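Local coordinates for processed glycerol phosphate lipoteichoic acid synthase 2 (Bacillus subtilis, PDB 2W8D), which belongs to the sulfatase family of the alkaline phosphatase clan and, in this C-terminal domain, binds a magnesium ion at a metal site that includes a phosphorylated threonine, at residues E9-M14 with M391-I395; F129-Q134 with D153-Y157. All coordinates share one frame; numbering follows the deposited sequence.

Interaction 1: E9-M14 with M391-I395; sequences EVENYM and MSDKI
Met391, modelled as selenomethionine, is the knob of this helix pair: its side chain enters a hole formed by Glu9, Val10, Tyr13 and Met14 on the N-terminal helix 6-17. The two short helical segments run closer to antiparallel than to parallel, at 141°, with their axes 10.2 Å apart at closest approach and Val10 facing Met391.

The aromatic part of the contact belongs to Tyr13. The methylene CG of Met391 lies over one face of its ring, 3.7 Å from the centroid, in a CH-pi contact displaced toward the rim on the CD2 side. The selenium stands obliquely to the same ring, a Met-aromatic contact. With CG anti to the backbone N (chi1 167°), Tyr13 swings its ring to this flank of the hole, where it also touches Lys387 and Glu388 of helix 380-397.

Apolar packing fills the middle. Val10 divides its branches: CG2 meets the selenium of Met391 at 3.7 Å, and CG1 touches Ile395 CD1 at 3.5 Å. The same Ile395 CD1 is approached tip to tip by the methyl CE of Met14, with 3.4 Å between the two carbons. Ile395 also rests on Leu95, and Met14 on Leu329.

Charged groups lie at the margin. Glu9 crosses Met391 at about a right angle, bringing OE2 to 3.6 Å from the methyl CE of Met391. Its OE1 lies 4.1 Å from Lys394 NZ, too far for a salt bridge; Lys394 instead pairs with Glu390 of its own helix.

No hydrogen bond spans the interface. Cohesion between these segments therefore comes from dispersion and shape fit around Met391, to which the charges of Glu9 and Lys394 probably add a modest long-range attraction.

Interaction 2: F129-Q134 with D153-Y157; sequences FHGNTQ and DSAYY
The backbone of 129-134 leaves strand 125-130 at its C-terminal end and turns alongside 153-157, with Asn132 and Ser154 in closest register, their CA atoms 4.5 Å apart, and Ser154 N donating to Asn132 O at 3.1 Å. Beside this bond, His130 O receives a CA-H...O contact from Asp153 CA at 3.2 Å.

Asp153 holds two backbone amides with its two carboxylate oxygens. OD2 accepts from Gln134 N across the contact at 3.1 Å through its anti lone pair, a bent bond with 138° at the hydrogen. OD1 accepts from Ala155 N, closing an Asx turn at the start of the 3-10 segment 154-156. A chi1 of 71°, which sets CG between the backbone N and carbonyl carbon, lets the carboxylate serve both. The side chain of Ser154 packs against the backbone of Asn132, its CB 3.4 Å from Asn132 C.

Farther along, the Tyr157 and Phe129 side chains cross at about a right angle. The hydroxyl OH of Tyr157 lies in the plane of the Phe129 ring at its edge, 3.5 Å from CD1, and is hydrogen-bonded to Ser178 OG on helix 171-183. Phe129 itself is stacked with Phe193 and Phe152.

Two neighbouring parallel strands, 125-130 and 150-152, thus have their C-terminal exits joined by backbone and carboxylate bonds, an arrangement placed at the C-terminal ends of parallel strands of the central sheet of the alkaline phosphatase-like fold.

How the interactions relate
Interactions 1 and 2 lie in separate parts of the molecule, with centres 36 Å apart and nearest atoms about 23 Å apart. Interaction 1 joins two helices from near opposite ends of the modelled chain, so that most of the chain, including the contact of 129-134 with 153-157, is spanned between its segments. Interaction 2 is local by comparison, linking residues that follow two adjacent strands of the central sheet. It lies near the metal site, with the side chain of His130 about 8 Å from the bound magnesium ion, whose site includes Glu40, Thr84 (present as phosphothreonine), Asp258 and His259.

Interaction 1: E9-M14 with M391-I395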
ATOM      1  N   GLU A   9      18.406  21.531   2.851  1.00 36.23           N
ATOM      2  CA  GLU A   9      18.291  21.258   1.420  1.00 36.39           C
ATOM      3  C   GLU A   9      17.061  20.396   1.107  1.00 36.04           C
ATOM      4  O   GLU A   9      16.340  20.651   0.126  1.00 35.58           O
ATOM      5  CB  GLU A   9      19.571  20.589   0.906  1.00 36.75           C
ATOM      6  CG  GLU A   9      19.754  20.627  -0.616  1.00 38.54           C
ATOM      7  CD  GLU A   9      20.443  19.371  -1.170  1.00 40.74           C
ATOM      8  OE1 GLU A   9      21.378  18.842  -0.514  1.00 41.85           O
ATOM      9  OE2 GLU A   9      20.047  18.919  -2.270  1.00 40.59           O
ATOM     10  N   VAL A  10      16.821  19.389   1.950  1.00 35.78           N
ATOM     11  CA  VAL A  10      15.662  18.517   1.781  1.00 35.81           C
ATOM     12  C   VAL A  10      14.350  19.260   2.051  1.00 35.72           C
ATOM     13  O   VAL A  10      13.363  19.074   1.334  1.00 35.62           O
ATOM     14  CB  VAL A  10      15.766  17.205   2.612  1.00 36.04           C
ATOM     15  CG1 VAL A  10      14.428  16.473   2.655  1.00 35.66           C
ATOM     16  CG2 VAL A  10      16.821  16.281   2.020  1.00 36.10           C
ATOM     17  N   GLU A  11      14.345  20.117   3.066  1.00 35.44           N
ATOM     18  CA  GLU A  11      13.147  20.881   3.393  1.00 35.31           C
ATOM     19  C   GLU A  11      12.771  21.872   2.279  1.00 35.08           C
ATOM     20  O   GLU A  11      11.591  22.034   1.959  1.00 34.82           O
ATOM     21  CB  GLU A  11      13.331  21.583   4.738  1.00 35.50           C
ATOM     22  CG  GLU A  11      12.241  22.561   5.115  1.00 36.06           C
ATOM     23  CD  GLU A  11      12.636  23.437   6.283  1.00 37.93           C
ATOM     24  OE1 GLU A  11      13.852  23.624   6.530  1.00 39.27           O
ATOM     25  OE2 GLU A  11      11.723  23.948   6.958  1.00 38.42           O
ATOM     26  N   ASN A  12      13.777  22.511   1.685  1.00 34.93           N
ATOM     27  CA  ASN A  12      13.549  23.479   0.605  1.00 35.34           C
ATOM     28  C   ASN A  12      12.983  22.860  -0.667  1.00 35.69           C
ATOM     29  O   ASN A  12      12.221  23.493  -1.396  1.00 35.63           O
ATOM     30  CB  ASN A  12      14.824  24.263   0.303  1.00 34.89           C
ATOM     31  CG  ASN A  12      15.179  25.226   1.416  1.00 34.97           C
ATOM     32  OD1 ASN A  12      14.296  25.761   2.092  1.00 33.63           O
ATOM     33  ND2 ASN A  12      16.472  25.442   1.627  1.00 34.81           N
ATOM     34  N   TYR A  13      13.367  21.618  -0.923  1.00 36.21           N
ATOM     35  CA  TYR A  13      12.850  20.878  -2.053  1.00 36.62           C
ATOM     36  C   TYR A  13      11.429  20.343  -1.772  1.00 36.85           C
ATOM     37  O   TYR A  13      10.561  20.447  -2.639  1.00 36.32           O
ATOM     38  CB  TYR A  13      13.860  19.793  -2.464  1.00 36.57           C
ATOM     39  CG  TYR A  13      13.343  18.747  -3.414  1.00 37.19           C
ATOM     40  CD1 TYR A  13      13.668  18.773  -4.782  1.00 37.42           C
ATOM     41  CD2 TYR A  13      12.531  17.713  -2.943  1.00 36.68           C
ATOM     42  CE1 TYR A  13      13.180  17.790  -5.645  1.00 35.84           C
ATOM     43  CE2 TYR A  13      12.043  16.752  -3.784  1.00 36.91           C
ATOM     44  CZ  TYR A  13      12.369  16.784  -5.122  1.00 37.14           C
ATOM     45  OH  TYR A  13      11.852  15.773  -5.904  1.00 38.62           O
HETATM   46  N   MSE A  14      11.178  19.809  -0.572  1.00 37.60           N
HETATM   47  CA  MSE A  14       9.829  19.331  -0.228  1.00 38.87           C
HETATM   48  C   MSE A  14       8.782  20.449  -0.344  1.00 38.19           C
HETATM   49  O   MSE A  14       7.680  20.219  -0.854  1.00 38.17           O
HETATM   50  CB  MSE A  14       9.756  18.691   1.162  1.00 40.03           C
HETATM   51  CG  MSE A  14      10.657  17.449   1.432  1.00 46.72           C
HETATM   52 SE   MSE A  14      10.650  15.927   0.153  1.00 63.21          SE
HETATM   53  CE  MSE A  14      11.293  14.483   1.309  1.00 57.38           C
HETATM   54  N   MSE A 391      16.239  12.698  -2.232  1.00 16.18           N
HETATM   55  CA  MSE A 391      15.774  13.458  -1.071  1.00 17.07           C
HETATM   56  C   MSE A 391      15.291  12.527   0.020  1.00 16.73           C
HETATM   57  O   MSE A 391      15.666  12.674   1.178  1.00 16.98           O
HETATM   58  CB  MSE A 391      14.702  14.477  -1.447  1.00 17.04           C
HETATM   59  CG  MSE A 391      15.202  15.579  -2.386  1.00 22.58           C
HETATM   60 SE   MSE A 391      16.738  16.632  -1.710  1.00 37.37          SE
HETATM   61  CE  MSE A 391      18.175  15.879  -2.788  1.00 35.14           C
ATOM     62  N   SER A 392      14.502  11.537  -0.365  1.00 16.45           N
ATOM     63  CA  SER A 392      14.082  10.517   0.561  1.00 16.25           C
ATOM     64  C   SER A 392      15.293   9.790   1.192  1.00 15.85           C
ATOM     65  O   SER A 392      15.354   9.655   2.428  1.00 15.69           O
ATOM     66  CB  SER A 392      13.095   9.551  -0.106  1.00 15.78           C
ATOM     67  OG  SER A 392      12.637   8.564   0.809  1.00 16.33           O
ATOM     68  N   ASP A 393      16.235   9.324   0.364  1.00 15.22           N
ATOM     69  CA  ASP A 393      17.453   8.632   0.867  1.00 15.27           C
ATOM     70  C   ASP A 393      18.271   9.481   1.834  1.00 15.55           C
ATOM     71  O   ASP A 393      18.783   8.953   2.825  1.00 16.11           O
ATOM     72  CB  ASP A 393      18.340   8.049  -0.247  1.00 14.86           C
ATOM     73  CG  ASP A 393      17.693   6.815  -0.935  1.00 17.06           C
ATOM     74  OD1 ASP A 393      16.864   6.128  -0.291  1.00 17.21           O
ATOM     75  OD2 ASP A 393      18.005   6.533  -2.116  1.00 19.67           O
ATOM     76  N   LYS A 394      18.357  10.789   1.608  1.00 15.26           N
ATOM     77  CA  LYS A 394      19.056  11.642   2.592  1.00 15.68           C
ATOM     78  C   LYS A 394      18.391  11.585   3.956  1.00 15.10           C
ATOM     79  O   LYS A 394      19.073  11.536   4.983  1.00 14.94           O
ATOM     80  CB  LYS A 394      19.170  13.089   2.119  1.00 15.19           C
ATOM     81  CG  LYS A 394      20.303  13.281   1.141  1.00 17.97           C
ATOM     82  CD  LYS A 394      20.183  14.577   0.340  1.00 20.40           C
ATOM     83  CE  LYS A 394      21.505  14.894  -0.288  1.00 21.91           C
ATOM     84  NZ  LYS A 394      21.360  14.986  -1.760  1.00 23.54           N
ATOM     85  N   ILE A 395      17.061  11.573   3.957  1.00 14.90           N
ATOM     86  CA  ILE A 395      16.309  11.537   5.205  1.00 15.06           C
ATOM     87  C   ILE A 395      16.565  10.233   5.963  1.00 15.40           C
ATOM     88  O   ILE A 395      16.876  10.248   7.164  1.00 15.11           O
ATOM     89  CB  ILE A 395      14.798  11.784   4.972  1.00 14.94           C
ATOM     90  CG1 ILE A 395      14.548  13.281   4.717  1.00 14.75           C
ATOM     91  CG2 ILE A 395      13.958  11.330   6.167  1.00 13.21           C
ATOM     92  CD1 ILE A 395      13.140  13.561   4.050  1.00 13.95           C
TER

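Interaction 2: F129-Q134 with D153-Y157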
ATOM      1  N   PHE A 129      -3.505  -5.098  12.964  1.00 15.82           N
ATOM      2  CA  PHE A 129      -4.002  -6.463  13.111  1.00 15.91           C
ATOM      3  C   PHE A 129      -3.247  -7.362  12.165  1.00 16.15           C
ATOM      4  O   PHE A 129      -3.048  -7.022  11.007  1.00 17.72           O
ATOM      5  CB  PHE A 129      -5.493  -6.524  12.791  1.00 15.94           C
ATOM      6  CG  PHE A 129      -6.330  -5.687  13.705  1.00 16.52           C
ATOM      7  CD1 PHE A 129      -7.005  -6.268  14.780  1.00 15.05           C
ATOM      8  CD2 PHE A 129      -6.405  -4.306  13.531  1.00 16.17           C
ATOM      9  CE1 PHE A 129      -7.752  -5.490  15.638  1.00 15.57           C
ATOM     10  CE2 PHE A 129      -7.164  -3.515  14.398  1.00 15.23           C
ATOM     11  CZ  PHE A 129      -7.832  -4.109  15.450  1.00 15.24           C
ATOM     12  N   HIS A 130      -2.833  -8.524  12.625  1.00 16.30           N
ATOM     13  CA  HIS A 130      -2.092  -9.428  11.768  1.00 16.21           C
ATOM     14  C   HIS A 130      -2.028 -10.789  12.425  1.00 16.60           C
ATOM     15  O   HIS A 130      -1.783 -10.898  13.626  1.00 16.22           O
ATOM     16  CB  HIS A 130      -0.698  -8.877  11.570  1.00 17.19           C
ATOM     17  CG  HIS A 130       0.136  -9.660  10.617  1.00 18.14           C
ATOM     18  ND1 HIS A 130      -0.238  -9.879   9.307  1.00 19.72           N
ATOM     19  CD2 HIS A 130       1.329 -10.268  10.779  1.00 16.99           C
ATOM     20  CE1 HIS A 130       0.692 -10.597   8.706  1.00 17.86           C
ATOM     21  NE2 HIS A 130       1.655 -10.839   9.576  1.00 19.23           N
ATOM     22  N   GLY A 131      -2.275 -11.832  11.639  1.00 16.78           N
ATOM     23  CA  GLY A 131      -2.392 -13.184  12.180  1.00 16.85           C
ATOM     24  C   GLY A 131      -1.082 -13.938  12.231  1.00 17.23           C
ATOM     25  O   GLY A 131      -1.049 -15.104  11.884  1.00 18.20           O
ATOM     26  N   ASN A 132      -0.006 -13.280  12.653  1.00 16.95           N
ATOM     27  CA  ASN A 132       1.317 -13.899  12.722  1.00 17.72           C
ATOM     28  C   ASN A 132       2.080 -13.229  13.858  1.00 17.72           C
ATOM     29  O   ASN A 132       1.652 -12.188  14.335  1.00 18.04           O
ATOM     30  CB  ASN A 132       2.070 -13.755  11.385  1.00 18.12           C
ATOM     31  CG  ASN A 132       3.371 -14.609  11.318  1.00 19.73           C
ATOM     32  OD1 ASN A 132       3.634 -15.438  12.179  1.00 22.75           O
ATOM     33  ND2 ASN A 132       4.169 -14.394  10.286  1.00 21.07           N
ATOM     34  N   THR A 133       3.184 -13.814  14.302  1.00 17.28           N
ATOM     35  CA  THR A 133       3.906 -13.231  15.410  1.00 18.35           C
ATOM     36  C   THR A 133       4.400 -11.810  15.083  1.00 17.80           C
ATOM     37  O   THR A 133       4.693 -11.485  13.938  1.00 18.34           O
ATOM     38  CB  THR A 133       5.029 -14.155  15.953  1.00 18.60           C
ATOM     39  OG1 THR A 133       5.689 -13.498  17.036  1.00 20.13           O
ATOM     40  CG2 THR A 133       6.068 -14.490  14.878  1.00 19.43           C
ATOM     41  N   GLN A 134       4.402 -10.967  16.106  1.00 17.47           N
ATOM     42  CA  GLN A 134       4.851  -9.576  16.034  1.00 16.97           C
ATOM     43  C   GLN A 134       6.332  -9.397  15.670  1.00 17.01           C
ATOM     44  O   GLN A 134       6.724  -8.318  15.244  1.00 18.37           O
ATOM     45  CB  GLN A 134       4.577  -8.873  17.378  1.00 17.15           C
ATOM     46  CG  GLN A 134       5.332  -9.446  18.586  1.00 13.99           C
ATOM     47  CD  GLN A 134       4.963  -8.768  19.872  1.00 14.04           C
ATOM     48  OE1 GLN A 134       3.985  -9.133  20.528  1.00 15.80           O
ATOM     49  NE2 GLN A 134       5.752  -7.799  20.270  1.00 16.62           N
ATOM     50  N   ASP A 153      -1.302  -9.034  17.339  1.00 15.29           N
ATOM     51  CA  ASP A 153      -0.672 -10.094  16.557  1.00 16.17           C
ATOM     52  C   ASP A 153      -1.346 -11.461  16.811  1.00 15.72           C
ATOM     53  O   ASP A 153      -2.456 -11.531  17.383  1.00 15.88           O
ATOM     54  CB  ASP A 153       0.845 -10.147  16.795  1.00 15.80           C
ATOM     55  CG  ASP A 153       1.193 -10.666  18.179  1.00 20.52           C
ATOM     56  OD1 ASP A 153       0.267 -10.897  19.008  1.00 22.01           O
ATOM     57  OD2 ASP A 153       2.401 -10.841  18.441  1.00 25.70           O
ATOM     58  N   SER A 154      -0.672 -12.528  16.369  1.00 15.45           N
ATOM     59  CA  SER A 154      -1.171 -13.898  16.467  1.00 15.27           C
ATOM     60  C   SER A 154      -1.518 -14.354  17.881  1.00 15.20           C
ATOM     61  O   SER A 154      -2.276 -15.302  18.043  1.00 15.95           O
ATOM     62  CB  SER A 154      -0.231 -14.910  15.774  1.00 15.03           C
ATOM     63  OG  SER A 154       0.995 -15.080  16.464  1.00 15.51           O
ATOM     64  N   ALA A 155      -0.996 -13.690  18.902  1.00 14.97           N
ATOM     65  CA  ALA A 155      -1.364 -14.055  20.281  1.00 14.60           C
ATOM     66  C   ALA A 155      -2.868 -13.837  20.543  1.00 15.13           C
ATOM     67  O   ALA A 155      -3.426 -14.431  21.449  1.00 15.11           O
ATOM     68  CB  ALA A 155      -0.501 -13.304  21.318  1.00 13.15           C
ATOM     69  N   TYR A 156      -3.516 -12.997  19.743  1.00 16.08           N
ATOM     70  CA  TYR A 156      -4.912 -12.657  19.976  1.00 17.73           C
ATOM     71  C   TYR A 156      -5.899 -13.451  19.121  1.00 19.14           C
ATOM     72  O   TYR A 156      -7.104 -13.225  19.212  1.00 19.63           O
ATOM     73  CB  TYR A 156      -5.149 -11.174  19.740  1.00 17.50           C
ATOM     74  CG  TYR A 156      -4.539 -10.268  20.769  1.00 18.07           C
ATOM     75  CD1 TYR A 156      -5.292  -9.794  21.854  1.00 16.62           C
ATOM     76  CD2 TYR A 156      -3.208  -9.850  20.649  1.00 16.96           C
ATOM     77  CE1 TYR A 156      -4.721  -8.943  22.811  1.00 15.79           C
ATOM     78  CE2 TYR A 156      -2.635  -9.008  21.593  1.00 15.79           C
ATOM     79  CZ  TYR A 156      -3.387  -8.553  22.652  1.00 16.96           C
ATOM     80  OH  TYR A 156      -2.771  -7.718  23.570  1.00 21.50           O
ATOM     81  N   TYR A 157      -5.382 -14.363  18.297  1.00 20.91           N
ATOM     82  CA  TYR A 157      -6.194 -15.257  17.489  1.00 22.61           C
ATOM     83  C   TYR A 157      -6.040 -16.712  17.923  1.00 24.83           C
ATOM     84  O   TYR A 157      -5.000 -17.101  18.423  1.00 25.33           O
ATOM     85  CB  TYR A 157      -5.846 -15.077  16.015  1.00 22.32           C
ATOM     86  CG  TYR A 157      -5.997 -13.639  15.567  1.00 21.08           C
ATOM     87  CD1 TYR A 157      -7.197 -13.187  15.034  1.00 18.89           C
ATOM     88  CD2 TYR A 157      -4.948 -12.721  15.718  1.00 20.05           C
ATOM     89  CE1 TYR A 157      -7.359 -11.879  14.650  1.00 19.85           C
ATOM     90  CE2 TYR A 157      -5.098 -11.398  15.329  1.00 19.52           C
ATOM     91  CZ  TYR A 157      -6.309 -10.988  14.802  1.00 19.63           C
ATOM     92  OH  TYR A 157      -6.492  -9.691  14.421  1.00 20.60           O
TER